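PDB 2IVF: ethylbenzene dehydrogenase alpha-subunit from Aromatoleum aromaticum, which forms the molybdenum-containing subunit of a molybdopterin-family oxidoreductase and carries MGD, MD1 and an iron/sulfur cluster. Local coordinates for residues A480-D485 with G776-A781; A783-V788 with P794-F799. One frame throughout, in Å; residues are numbered along the deposited sequence.

Contact 1. Residues A480-D485 with G776-A781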
ATOM      1  N   ALA A 480       9.505 -15.940  -1.345  1.00 24.50           N
ATOM      2  CA  ALA A 480       9.385 -15.894  -2.783  1.00 24.17           C
ATOM      3  C   ALA A 480      10.586 -15.157  -3.359  1.00 24.45           C
ATOM      4  O   ALA A 480      10.475 -14.019  -3.782  1.00 24.94           O
ATOM      5  CB  ALA A 480       8.121 -15.201  -3.166  1.00 24.24           C
ATOM      6  N   TRP A 481      11.722 -15.836  -3.417  1.00 25.30           N
ATOM      7  CA  TRP A 481      12.972 -15.189  -3.767  1.00 26.29           C
ATOM      8  C   TRP A 481      13.661 -15.898  -4.926  1.00 26.54           C
ATOM      9  O   TRP A 481      14.847 -15.781  -5.098  1.00 25.92           O
ATOM     10  CB  TRP A 481      13.828 -15.210  -2.510  1.00 28.79           C
ATOM     11  CG  TRP A 481      14.819 -14.138  -2.385  1.00 30.78           C
ATOM     12  CD1 TRP A 481      16.118 -14.275  -1.995  1.00 34.73           C
ATOM     13  CD2 TRP A 481      14.613 -12.747  -2.608  1.00 33.69           C
ATOM     14  NE1 TRP A 481      16.737 -13.051  -1.974  1.00 35.92           N
ATOM     15  CE2 TRP A 481      15.829 -12.098  -2.348  1.00 34.63           C
ATOM     16  CE3 TRP A 481      13.521 -11.985  -3.000  1.00 33.70           C
ATOM     17  CZ2 TRP A 481      15.979 -10.751  -2.485  1.00 34.14           C
ATOM     18  CZ3 TRP A 481      13.674 -10.628  -3.118  1.00 33.23           C
ATOM     19  CH2 TRP A 481      14.887 -10.025  -2.864  1.00 35.14           C
ATOM     20  N   ALA A 482      12.918 -16.707  -5.663  1.00 26.24           N
ATOM     21  CA  ALA A 482      13.378 -17.280  -6.921  1.00 26.67           C
ATOM     22  C   ALA A 482      12.851 -16.384  -8.041  1.00 28.24           C
ATOM     23  O   ALA A 482      11.669 -16.092  -8.103  1.00 27.05           O
ATOM     24  CB  ALA A 482      12.857 -18.687  -7.076  1.00 25.43           C
ATOM     25  N   TYR A 483      13.727 -15.930  -8.926  1.00 28.08           N
ATOM     26  CA  TYR A 483      13.261 -15.154 -10.066  1.00 30.42           C
ATOM     27  C   TYR A 483      14.295 -15.130 -11.171  1.00 30.55           C
ATOM     28  O   TYR A 483      15.461 -15.388 -10.904  1.00 28.58           O
ATOM     29  CB  TYR A 483      12.952 -13.721  -9.641  1.00 32.74           C
ATOM     30  CG  TYR A 483      14.015 -13.021  -8.805  1.00 34.88           C
ATOM     31  CD1 TYR A 483      15.076 -12.320  -9.395  1.00 37.39           C
ATOM     32  CD2 TYR A 483      13.918 -13.016  -7.407  1.00 35.88           C
ATOM     33  CE1 TYR A 483      16.047 -11.656  -8.587  1.00 36.62           C
ATOM     34  CE2 TYR A 483      14.857 -12.365  -6.603  1.00 36.98           C
ATOM     35  CZ  TYR A 483      15.926 -11.699  -7.184  1.00 37.59           C
ATOM     36  OH  TYR A 483      16.791 -11.079  -6.310  1.00 39.10           O
ATOM     37  N   SER A 484      13.856 -14.832 -12.389  1.00 30.81           N
ATOM     38  CA  SER A 484      14.776 -14.653 -13.488  1.00 31.39           C
ATOM     39  C   SER A 484      15.017 -13.189 -13.613  1.00 30.71           C
ATOM     40  O   SER A 484      14.077 -12.434 -13.839  1.00 31.80           O
ATOM     41  CB  SER A 484      14.160 -15.082 -14.795  1.00 31.61           C
ATOM     42  OG  SER A 484      15.114 -14.903 -15.826  1.00 35.21           O
ATOM     43  N   ASP A 485      16.265 -12.791 -13.553  1.00 31.16           N
ATOM     44  CA  ASP A 485      16.623 -11.433 -13.837  1.00 30.18           C
ATOM     45  C   ASP A 485      17.507 -11.394 -15.087  1.00 29.20           C
ATOM     46  O   ASP A 485      18.170 -10.411 -15.339  1.00 26.88           O
ATOM     47  CB  ASP A 485      17.292 -10.810 -12.611  1.00 32.15           C
ATOM     48  CG  ASP A 485      18.618 -11.453 -12.264  1.00 35.37           C
ATOM     49  OD1 ASP A 485      19.028 -12.442 -12.925  1.00 36.90           O
ATOM     50  OD2 ASP A 485      19.241 -10.950 -11.298  1.00 39.13           O
ATOM     51  N   GLY A 776      20.379 -17.852 -14.255  1.00 23.46           N
ATOM     52  CA  GLY A 776      21.120 -17.276 -13.120  1.00 24.06           C
ATOM     53  C   GLY A 776      20.962 -18.167 -11.917  1.00 24.08           C
ATOM     54  O   GLY A 776      20.550 -19.322 -12.036  1.00 24.42           O
ATOM     55  N   VAL A 777      21.259 -17.619 -10.746  1.00 24.86           N
ATOM     56  CA  VAL A 777      21.342 -18.413  -9.528  1.00 24.23           C
ATOM     57  C   VAL A 777      20.035 -19.114  -9.244  1.00 24.39           C
ATOM     58  O   VAL A 777      20.040 -20.271  -8.878  1.00 24.39           O
ATOM     59  CB  VAL A 777      21.759 -17.545  -8.300  1.00 25.09           C
ATOM     60  CG1 VAL A 777      21.807 -18.404  -7.043  1.00 26.07           C
ATOM     61  CG2 VAL A 777      23.115 -16.896  -8.548  1.00 23.83           C
ATOM     62  N   SER A 778      18.917 -18.425  -9.438  1.00 24.68           N
ATOM     63  CA  SER A 778      17.608 -19.009  -9.139  1.00 25.16           C
ATOM     64  C   SER A 778      17.352 -20.342  -9.822  1.00 25.71           C
ATOM     65  O   SER A 778      16.639 -21.184  -9.305  1.00 26.61           O
ATOM     66  CB  SER A 778      16.497 -18.048  -9.532  1.00 24.55           C
ATOM     67  OG  SER A 778      16.418 -16.939  -8.689  1.00 23.05           O
ATOM     68  N   ARG A 779      17.855 -20.501 -11.033  1.00 25.94           N
ATOM     69  CA  ARG A 779      17.627 -21.703 -11.771  1.00 26.68           C
ATOM     70  C   ARG A 779      18.074 -22.909 -10.955  1.00 25.97           C
ATOM     71  O   ARG A 779      17.417 -23.947 -10.999  1.00 25.40           O
ATOM     72  CB  ARG A 779      18.371 -21.686 -13.096  1.00 27.24           C
ATOM     73  CG  ARG A 779      18.200 -22.955 -13.846  1.00 28.48           C
ATOM     74  CD  ARG A 779      19.096 -23.064 -15.018  1.00 33.08           C
ATOM     75  NE  ARG A 779      18.738 -24.206 -15.875  1.00 37.20           N
ATOM     76  CZ  ARG A 779      17.629 -24.288 -16.630  1.00 42.07           C
ATOM     77  NH1 ARG A 779      16.705 -23.302 -16.651  1.00 41.46           N
ATOM     78  NH2 ARG A 779      17.432 -25.378 -17.383  1.00 43.58           N
ATOM     79  N   TYR A 780      19.172 -22.756 -10.198  1.00 24.26           N
ATOM     80  CA  TYR A 780      19.738 -23.859  -9.446  1.00 24.27           C
ATOM     81  C   TYR A 780      19.322 -23.784  -7.995  1.00 22.78           C
ATOM     82  O   TYR A 780      18.984 -24.816  -7.437  1.00 23.91           O
ATOM     83  CB  TYR A 780      21.260 -23.871  -9.546  1.00 24.32           C
ATOM     84  CG  TYR A 780      21.712 -23.827 -10.964  1.00 26.50           C
ATOM     85  CD1 TYR A 780      21.701 -24.969 -11.742  1.00 26.09           C
ATOM     86  CD2 TYR A 780      22.093 -22.627 -11.552  1.00 29.28           C
ATOM     87  CE1 TYR A 780      22.094 -24.925 -13.062  1.00 26.68           C
ATOM     88  CE2 TYR A 780      22.484 -22.571 -12.888  1.00 27.89           C
ATOM     89  CZ  TYR A 780      22.478 -23.721 -13.632  1.00 27.25           C
ATOM     90  OH  TYR A 780      22.835 -23.657 -14.974  1.00 28.07           O
ATOM     91  N   ALA A 781      19.268 -22.575  -7.421  1.00 22.84           N
ATOM     92  CA  ALA A 781      18.967 -22.410  -6.009  1.00 22.43           C
ATOM     93  C   ALA A 781      17.559 -22.950  -5.721  1.00 23.00           C
ATOM     94  O   ALA A 781      17.320 -23.621  -4.716  1.00 23.08           O
ATOM     95  CB  ALA A 781      19.058 -20.934  -5.574  1.00 20.82           C
TER
HETATM   96  O   HOH W   1      18.203 -15.694 -10.863  1.00 32.91           O
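A482 and S778 mark the closest backbone approach, with their CA atoms 5.1 Å apart, where the irregular chain of 480-485 runs past the first turn of the short helix 777-781. S778 carries nearly all of the joint. Its CB points toward the loop, and chi1 of -71° sets OG beside its own backbone N and anti to the carbonyl carbon, directed at the backbone of Y483; the S778 amide reaches that residue only through a water. S778 OG donates to Y483 O at 2.9 Å; the angle at the oxygen is 127°, and the donor lies 19° out of the carbonyl plane. Y483 N is also 2.9 Å from S778 OG, which places the hydroxyl against both backbone polar atoms of that one residue. This water supplies a second link, giving a hydrogen to Y483 O at 2.8 Å and accepting from S778 N at 3.2 Å. Two donors thus hold the Y483 carbonyl, and the water uses an N-H of the first helical turn. Other contact is slight: A482 CA lies 3.5 Å from S778 OG, and the two segments bury 129 Å² in all.

The Y483 side chain leaves its backbone away from the helix. Its CE2 lies 3.8 Å above the plane of the W481 ring, toward the rim. H236 stacks on W481 and also bonds through ND1 to W481 O, while F446 and Y225 meet the indole edge-to-face. The helix therefore anchors the backbone of Y483 through one serine and one water, while the W481 and Y483 rings join an aromatic cluster. With the W481 side chain about 6 Å from the molybdenum atom, this loop is part of the surroundings of the metal site in a molybdopterin oxidoreductase fold.

Contact 2. Residues A783-V788 with P794-F799. With ACT (acetate ion), chain J.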
ATOM      1  N   ALA A 783      15.885 -25.103  -7.013  1.00 21.62           N
ATOM      2  CA  ALA A 783      16.020 -26.532  -6.967  1.00 22.37           C
ATOM      3  C   ALA A 783      14.702 -27.258  -7.287  1.00 23.12           C
ATOM      4  O   ALA A 783      14.271 -28.177  -6.576  1.00 22.66           O
ATOM      5  CB  ALA A 783      16.645 -26.969  -5.629  1.00 22.53           C
ATOM      6  N   ASN A 784      14.055 -26.768  -8.344  1.00 22.84           N
ATOM      7  CA  ASN A 784      12.852 -27.365  -8.945  1.00 22.87           C
ATOM      8  C   ASN A 784      12.679 -26.732 -10.330  1.00 23.41           C
ATOM      9  O   ASN A 784      13.210 -25.626 -10.581  1.00 22.67           O
ATOM     10  CB  ASN A 784      11.614 -27.105  -8.103  1.00 22.50           C
ATOM     11  CG  ASN A 784      10.508 -28.090  -8.383  1.00 23.43           C
ATOM     12  OD1 ASN A 784      10.664 -29.023  -9.177  1.00 23.75           O
ATOM     13  ND2 ASN A 784       9.399 -27.910  -7.730  1.00 22.12           N
ATOM     14  N   GLU A 785      11.987 -27.415 -11.229  1.00 22.93           N
ATOM     15  CA  GLU A 785      11.707 -26.827 -12.514  1.00 23.71           C
ATOM     16  C   GLU A 785      10.367 -26.156 -12.399  1.00 23.34           C
ATOM     17  O   GLU A 785       9.594 -26.438 -11.444  1.00 22.09           O
ATOM     18  CB  GLU A 785      11.776 -27.810 -13.692  1.00 26.25           C
ATOM     19  CG  GLU A 785      11.106 -29.113 -13.569  1.00 30.78           C
ATOM     20  CD  GLU A 785      11.803 -30.104 -12.616  1.00 32.53           C
ATOM     21  OE1 GLU A 785      13.010 -30.440 -12.753  1.00 32.92           O
ATOM     22  OE2 GLU A 785      11.074 -30.550 -11.735  1.00 32.74           O
ATOM     23  N   VAL A 786      10.126 -25.214 -13.294  1.00 23.06           N
ATOM     24  CA  VAL A 786       8.829 -24.540 -13.351  1.00 22.17           C
ATOM     25  C   VAL A 786       7.905 -25.357 -14.246  1.00 22.51           C
ATOM     26  O   VAL A 786       8.295 -25.749 -15.332  1.00 23.14           O
ATOM     27  CB  VAL A 786       8.959 -23.102 -13.888  1.00 24.06           C
ATOM     28  CG1 VAL A 786       7.582 -22.509 -14.091  1.00 22.29           C
ATOM     29  CG2 VAL A 786       9.888 -22.191 -12.964  1.00 21.49           C
ATOM     30  N   ASP A 787       6.705 -25.659 -13.747  1.00 22.03           N
ATOM     31  CA  ASP A 787       5.671 -26.371 -14.473  1.00 21.77           C
ATOM     32  C   ASP A 787       4.416 -25.494 -14.293  1.00 21.23           C
ATOM     33  O   ASP A 787       3.858 -25.377 -13.207  1.00 20.50           O
ATOM     34  CB  ASP A 787       5.450 -27.753 -13.895  1.00 22.60           C
ATOM     35  CG  ASP A 787       4.285 -28.476 -14.537  1.00 22.85           C
ATOM     36  OD1 ASP A 787       3.473 -27.845 -15.274  1.00 21.49           O
ATOM     37  OD2 ASP A 787       4.154 -29.681 -14.311  1.00 26.98           O
ATOM     38  N   VAL A 788       4.027 -24.823 -15.346  1.00 21.38           N
ATOM     39  CA  VAL A 788       2.980 -23.816 -15.220  1.00 21.56           C
ATOM     40  C   VAL A 788       1.652 -24.417 -14.851  1.00 20.66           C
ATOM     41  O   VAL A 788       0.737 -23.692 -14.514  1.00 20.40           O
ATOM     42  CB  VAL A 788       2.837 -22.986 -16.541  1.00 21.97           C
ATOM     43  CG1 VAL A 788       4.128 -22.185 -16.781  1.00 25.16           C
ATOM     44  CG2 VAL A 788       2.451 -23.866 -17.747  1.00 22.72           C
ATOM     45  N   PRO A 794       9.870 -24.752  -4.000  1.00 22.11           N
ATOM     46  CA  PRO A 794      11.300 -25.064  -4.141  1.00 22.12           C
ATOM     47  C   PRO A 794      11.751 -26.348  -3.501  1.00 23.34           C
ATOM     48  O   PRO A 794      11.014 -26.973  -2.745  1.00 22.45           O
ATOM     49  CB  PRO A 794      11.955 -23.892  -3.401  1.00 22.76           C
ATOM     50  CG  PRO A 794      11.068 -23.736  -2.214  1.00 22.45           C
ATOM     51  CD  PRO A 794       9.614 -24.036  -2.738  1.00 21.97           C
ATOM     52  N   MET A 795      12.985 -26.723  -3.827  1.00 21.86           N
ATOM     53  CA  MET A 795      13.769 -27.740  -3.140  1.00 23.00           C
ATOM     54  C   MET A 795      13.411 -29.166  -3.479  1.00 22.60           C
ATOM     55  O   MET A 795      13.960 -30.106  -2.872  1.00 22.29           O
ATOM     56  CB  MET A 795      13.776 -27.513  -1.634  1.00 23.34           C
ATOM     57  CG  MET A 795      14.199 -26.099  -1.244  1.00 24.90           C
ATOM     58  SD  MET A 795      14.318 -25.889   0.531  1.00 29.00           S
ATOM     59  CE  MET A 795      15.799 -26.829   0.866  1.00 25.68           C
ATOM     60  N   ARG A 796      12.544 -29.346  -4.485  1.00 22.46           N
ATOM     61  CA  ARG A 796      12.143 -30.682  -4.915  1.00 22.64           C
ATOM     62  C   ARG A 796      13.344 -31.572  -5.266  1.00 22.17           C
ATOM     63  O   ARG A 796      13.313 -32.741  -5.020  1.00 22.45           O
ATOM     64  CB  ARG A 796      11.236 -30.601  -6.124  1.00 22.37           C
ATOM     65  CG  ARG A 796      10.430 -31.866  -6.343  1.00 23.68           C
ATOM     66  CD  ARG A 796       9.672 -31.871  -7.662  1.00 23.55           C
ATOM     67  NE  ARG A 796      10.578 -31.782  -8.794  1.00 24.69           N
ATOM     68  CZ  ARG A 796      11.270 -32.788  -9.314  1.00 25.94           C
ATOM     69  NH1 ARG A 796      11.195 -34.029  -8.827  1.00 24.90           N
ATOM     70  NH2 ARG A 796      12.027 -32.547 -10.368  1.00 23.85           N
ATOM     71  N   TRP A 797      14.367 -31.018  -5.907  1.00 22.56           N
ATOM     72  CA  TRP A 797      15.537 -31.835  -6.299  1.00 22.77           C
ATOM     73  C   TRP A 797      16.260 -32.408  -5.078  1.00 22.25           C
ATOM     74  O   TRP A 797      16.800 -33.540  -5.099  1.00 22.60           O
ATOM     75  CB  TRP A 797      16.512 -31.005  -7.134  1.00 23.70           C
ATOM     76  CG  TRP A 797      15.953 -30.496  -8.406  1.00 24.41           C
ATOM     77  CD1 TRP A 797      14.892 -31.005  -9.099  1.00 24.81           C
ATOM     78  CD2 TRP A 797      16.464 -29.421  -9.190  1.00 25.47           C
ATOM     79  NE1 TRP A 797      14.668 -30.271 -10.234  1.00 25.44           N
ATOM     80  CE2 TRP A 797      15.616 -29.293 -10.327  1.00 25.37           C
ATOM     81  CE3 TRP A 797      17.559 -28.560  -9.060  1.00 25.68           C
ATOM     82  CZ2 TRP A 797      15.835 -28.347 -11.322  1.00 25.36           C
ATOM     83  CZ3 TRP A 797      17.766 -27.596 -10.048  1.00 25.50           C
ATOM     84  CH2 TRP A 797      16.884 -27.479 -11.144  1.00 24.97           C
ATOM     85  N   HIS A 798      16.323 -31.617  -4.020  1.00 22.14           N
ATOM     86  CA  HIS A 798      16.908 -32.104  -2.787  1.00 22.67           C
ATOM     87  C   HIS A 798      16.113 -33.266  -2.221  1.00 22.42           C
ATOM     88  O   HIS A 798      16.693 -34.286  -1.834  1.00 22.24           O
ATOM     89  CB  HIS A 798      17.091 -30.986  -1.762  1.00 21.39           C
ATOM     90  CG  HIS A 798      17.887 -29.830  -2.296  1.00 21.20           C
ATOM     91  ND1 HIS A 798      19.177 -29.972  -2.744  1.00 20.70           N
ATOM     92  CD2 HIS A 798      17.557 -28.531  -2.489  1.00 20.67           C
ATOM     93  CE1 HIS A 798      19.623 -28.799  -3.171  1.00 22.57           C
ATOM     94  NE2 HIS A 798      18.655 -27.906  -3.027  1.00 18.05           N
ATOM     95  N   PHE A 799      14.802 -33.141  -2.198  1.00 23.67           N
ATOM     96  CA  PHE A 799      13.971 -34.195  -1.618  1.00 23.96           C
ATOM     97  C   PHE A 799      13.730 -35.398  -2.528  1.00 24.97           C
ATOM     98  O   PHE A 799      14.044 -36.551  -2.138  1.00 25.92           O
ATOM     99  CB  PHE A 799      12.646 -33.613  -1.108  1.00 25.49           C
ATOM    100  CG  PHE A 799      11.738 -34.645  -0.575  1.00 24.20           C
ATOM    101  CD1 PHE A 799      12.059 -35.313   0.593  1.00 26.62           C
ATOM    102  CD2 PHE A 799      10.565 -34.975  -1.257  1.00 26.14           C
ATOM    103  CE1 PHE A 799      11.230 -36.316   1.094  1.00 28.03           C
ATOM    104  CE2 PHE A 799       9.721 -35.967  -0.773  1.00 27.51           C
ATOM    105  CZ  PHE A 799      10.058 -36.653   0.399  1.00 28.21           C
TER
HETATM  106  C   ACT J1983      12.337 -25.401 -16.330  1.00 37.84           C
HETATM  107  O   ACT J1983      12.048 -24.832 -15.238  1.00 34.76           O
HETATM  108  OXT ACT J1983      11.695 -25.049 -17.369  1.00 38.55           O
HETATM  109  CH3 ACT J1983      13.417 -26.449 -16.412  1.00 38.04           C
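A783 O accepts a nearly straight hydrogen bond from W797 N (2.9 Å, 179°), tying the loop to the first turn of helix 796-800. This is the tightly packed half. The indole of W797 lies over the A783-N784 peptide, with N784 N 3.5 Å above the ring plane and over its centre. A CH-pi contact runs from N784 CA to the centroid of the W797 five-membered ring, 3.9 Å away. Beside it, A783 CB touches the imidazole of H798, whose ND1 is bonded to K803 O.

The outer half is polar, ending at exposed E785. Its chain bends at chi2 (-72°), bringing the carboxylate back to two donors: W797 NE1 reaches OE1 at 3.0 Å from above the carboxylate plane, and R796 NH2 meets the syn lone pair of OE2 at 2.6 Å in a salt bridge. R796 NE bonds to N784 OD1 at 2.8 Å. Farther out, an acetate ion accepts from V786 N.

N784 OD1 and E785 OE2 are two acceptors only 3.0 Å apart; both lie at the edge of the R796 guanidinium, whose positive charge probably offsets their repulsion and would favour an ionised E785.

Along the chain, the loop 480-485 comes first, and contact 1 closes only when helix 777-781 arrives, enclosing 290 intervening residues. Contact 2 follows in series, neither nested nor crossed: a five-residue connection brings 794-799 back on 783-788. The two centres lie 11 Å apart, and they touch where W797 CH2 packs 3.6 Å from R779 O, so the ring of the second contact also rests on the helix of the first. K234 spans both, hydrogen-bonding A781 O and H798 NE2, while M237 pairs with the backbone of W481 and touches the M795 side chain. Contact 1 thus ties helix 777-781 to the loop near the molybdenum atom; contact 2 fastens helix 796-800 to the chain leaving 777-781.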